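Local coordinates for deoxycytidylate deaminase (Cyanophage S-TIM5, PDB 4P9C) that deaminates dCMP to dUMP by hydrolysis, using a zinc ion bound in the active site of the cytidine and deoxycytidylate deaminase fold, at the interface of chains A and B. Numbering follows the deposited sequence. Chains: chain A/B, Deoxycytidylate deaminase.

The interface of chains A and B. Residues chain A 69, 73, 76-77, 100, 104; chain B 69, 73, 76-77, 100, 104.
The two active-site helices of the deaminase fold, 71-81 and 99-107, meet their counterparts across the A/B two-fold, each touching both helices of the other chain, and A:Met104 and B:Met104 meet sulphur to sulphur in the middle, SD to SD 4.0 Å. Each methionine starts with CG anti to its carbonyl carbon and runs out straight to SD beside the partner's Gln73; the bend at chi3 (-75° in A:Met104) then swings the CE methyl toward the partner's sulphur. On the way, CG of A:Met104 rests on methyl CD2 of B:Leu69 at 3.9 Å, while its CB touches CG2 of B:Val77. On one flank of the sulphurs, A:Leu76 and B:Leu76 touch by their CD1 methyls at 3.8 Å.

The opposite flank is polar. From the extended side chain of B:Gln73, amide NE2 donates to carboxylate OD1 of A:Asp100 at 3.3 Å; the oxygen is met on its syn side, and the bond is bent, 137° at the hydrogen. The same NE2 lies 3.5 Å from SD of A:Met104, a weak bond at most. In the twin, A:Gln73 NE2 stands 3.6 Å from B:Asp100 OD1, a looser approach. A:Asp100 and B:Asp100 face tip to tip through OD2; so close an approach is doubtful at this resolution, and a shared proton might account for it but cannot be seen.

The patch lies across the two-fold axis, its centre about 7 Å from A:Glu72 on helix 71-81; in the six-chain deposited assembly, this interface may well belong to the working oligomer.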
loop_
_atom_site.group_PDB
_atom_site.type_symbol
_atom_site.label_atom_id
_atom_site.label_comp_id
_atom_site.label_asym_id
_atom_site.label_seq_id
_atom_site.Cartn_x
_atom_site.Cartn_y
_atom_site.Cartn_z
ATOM N N LEU A 69 -1.749 14.169 -24.478
ATOM C CA LEU A 69 -2.355 14.210 -23.164
ATOM C C LEU A 69 -2.024 15.539 -22.505
ATOM O O LEU A 69 -0.889 16.014 -22.579
ATOM C CB LEU A 69 -1.850 13.037 -22.321
ATOM C CG LEU A 69 -2.386 11.659 -22.735
ATOM C CD1 LEU A 69 -1.259 10.635 -22.849
ATOM C CD2 LEU A 69 -3.472 11.187 -21.773
ATOM N N GLN A 73 -4.180 15.560 -17.259
ATOM C CA GLN A 73 -4.535 14.192 -17.610
ATOM C C GLN A 73 -3.413 13.237 -17.240
ATOM O O GLN A 73 -3.658 12.180 -16.659
ATOM C CB GLN A 73 -4.835 14.071 -19.101
ATOM C CG GLN A 73 -6.232 14.500 -19.499
ATOM C CD GLN A 73 -6.439 14.450 -20.997
ATOM O OE1 GLN A 73 -5.567 14.841 -21.774
ATOM N NE2 GLN A 73 -7.608 13.977 -21.414
ATOM N N LEU A 76 -3.220 12.776 -13.550
ATOM C CA LEU A 76 -4.369 11.983 -13.137
ATOM C C LEU A 76 -4.103 10.502 -13.400
ATOM O O LEU A 76 -4.329 9.657 -12.531
ATOM C CB LEU A 76 -5.609 12.442 -13.913
ATOM C CG LEU A 76 -7.009 12.436 -13.279
ATOM C CD1 LEU A 76 -7.540 11.022 -13.036
ATOM C CD2 LEU A 76 -7.055 13.263 -11.989
ATOM N N VAL A 77 -3.615 10.210 -14.605
ATOM C CA VAL A 77 -3.311 8.848 -15.039
ATOM C C VAL A 77 -2.185 8.272 -14.194
ATOM O O VAL A 77 -2.201 7.088 -13.835
ATOM C CB VAL A 77 -2.917 8.831 -16.536
ATOM C CG1 VAL A 77 -2.192 7.543 -16.915
ATOM C CG2 VAL A 77 -4.152 9.020 -17.411
ATOM N N ASP A 100 -12.600 19.973 -19.469
ATOM C CA ASP A 100 -12.624 18.505 -19.429
ATOM C C ASP A 100 -11.771 17.964 -18.290
ATOM O O ASP A 100 -12.167 17.014 -17.613
ATOM C CB ASP A 100 -12.163 17.896 -20.757
ATOM C CG ASP A 100 -12.307 16.377 -20.787
ATOM O OD1 ASP A 100 -13.276 15.860 -20.191
ATOM O OD2 ASP A 100 -11.455 15.704 -21.406
ATOM N N MET A 104 -12.673 16.198 -14.128
ATOM C CA MET A 104 -12.062 15.007 -13.531
ATOM C C MET A 104 -11.317 15.335 -12.236
ATOM O O MET A 104 -11.311 14.534 -11.299
ATOM C CB MET A 104 -11.133 14.311 -14.534
ATOM C CG MET A 104 -11.866 13.585 -15.663
ATOM S SD MET A 104 -10.776 12.769 -16.854
ATOM C CE MET A 104 -10.154 14.169 -17.788
ATOM N N LEU B 69 -19.621 12.759 -16.577
ATOM C CA LEU B 69 -18.412 11.970 -16.691
ATOM C C LEU B 69 -18.777 10.659 -17.355
ATOM O O LEU B 69 -19.799 10.054 -17.029
ATOM C CB LEU B 69 -17.820 11.709 -15.306
ATOM C CG LEU B 69 -17.122 12.870 -14.595
ATOM C CD1 LEU B 69 -17.553 12.951 -13.139
ATOM C CD2 LEU B 69 -15.605 12.750 -14.716
ATOM N N GLN B 73 -14.195 7.343 -17.587
ATOM C CA GLN B 73 -13.621 8.456 -16.827
ATOM C C GLN B 73 -13.779 8.256 -15.323
ATOM O O GLN B 73 -12.819 8.435 -14.571
ATOM C CB GLN B 73 -14.254 9.787 -17.240
ATOM C CG GLN B 73 -13.628 10.449 -18.459
ATOM C CD GLN B 73 -14.356 11.720 -18.860
ATOM O OE1 GLN B 73 -15.573 11.720 -19.064
ATOM N NE2 GLN B 73 -13.611 12.815 -18.980
ATOM N N LEU B 76 -11.537 5.523 -14.210
ATOM C CA LEU B 76 -10.179 6.038 -14.192
ATOM C C LEU B 76 -9.966 6.911 -12.950
ATOM O O LEU B 76 -8.961 6.766 -12.252
ATOM C CB LEU B 76 -9.918 6.838 -15.476
ATOM C CG LEU B 76 -8.523 7.018 -16.103
ATOM C CD1 LEU B 76 -7.681 8.038 -15.338
ATOM C CD2 LEU B 76 -7.768 5.692 -16.255
ATOM N N VAL B 77 -10.925 7.799 -12.682
ATOM C CA VAL B 77 -10.854 8.726 -11.548
ATOM C C VAL B 77 -10.831 7.980 -10.214
ATOM O O VAL B 77 -10.070 8.335 -9.307
ATOM C CB VAL B 77 -12.013 9.766 -11.581
ATOM C CG1 VAL B 77 -12.277 10.354 -10.205
ATOM C CG2 VAL B 77 -11.700 10.875 -12.582
ATOM N N ASP B 100 -11.385 9.895 -26.593
ATOM C CA ASP B 100 -10.817 10.687 -25.495
ATOM C C ASP B 100 -10.500 9.814 -24.286
ATOM O O ASP B 100 -9.458 9.987 -23.647
ATOM C CB ASP B 100 -11.735 11.844 -25.077
ATOM C CG ASP B 100 -11.123 12.709 -23.977
ATOM O OD1 ASP B 100 -9.894 12.937 -24.013
ATOM O OD2 ASP B 100 -11.873 13.161 -23.086
ATOM N N MET B 104 -6.560 7.883 -22.501
ATOM C CA MET B 104 -6.165 7.790 -21.097
ATOM C C MET B 104 -6.042 6.347 -20.637
ATOM O O MET B 104 -5.152 6.015 -19.850
ATOM C CB MET B 104 -7.159 8.544 -20.206
ATOM C CG MET B 104 -7.057 10.060 -20.302
ATOM S SD MET B 104 -8.312 10.916 -19.325
ATOM C CE MET B 104 -9.806 10.539 -20.247
#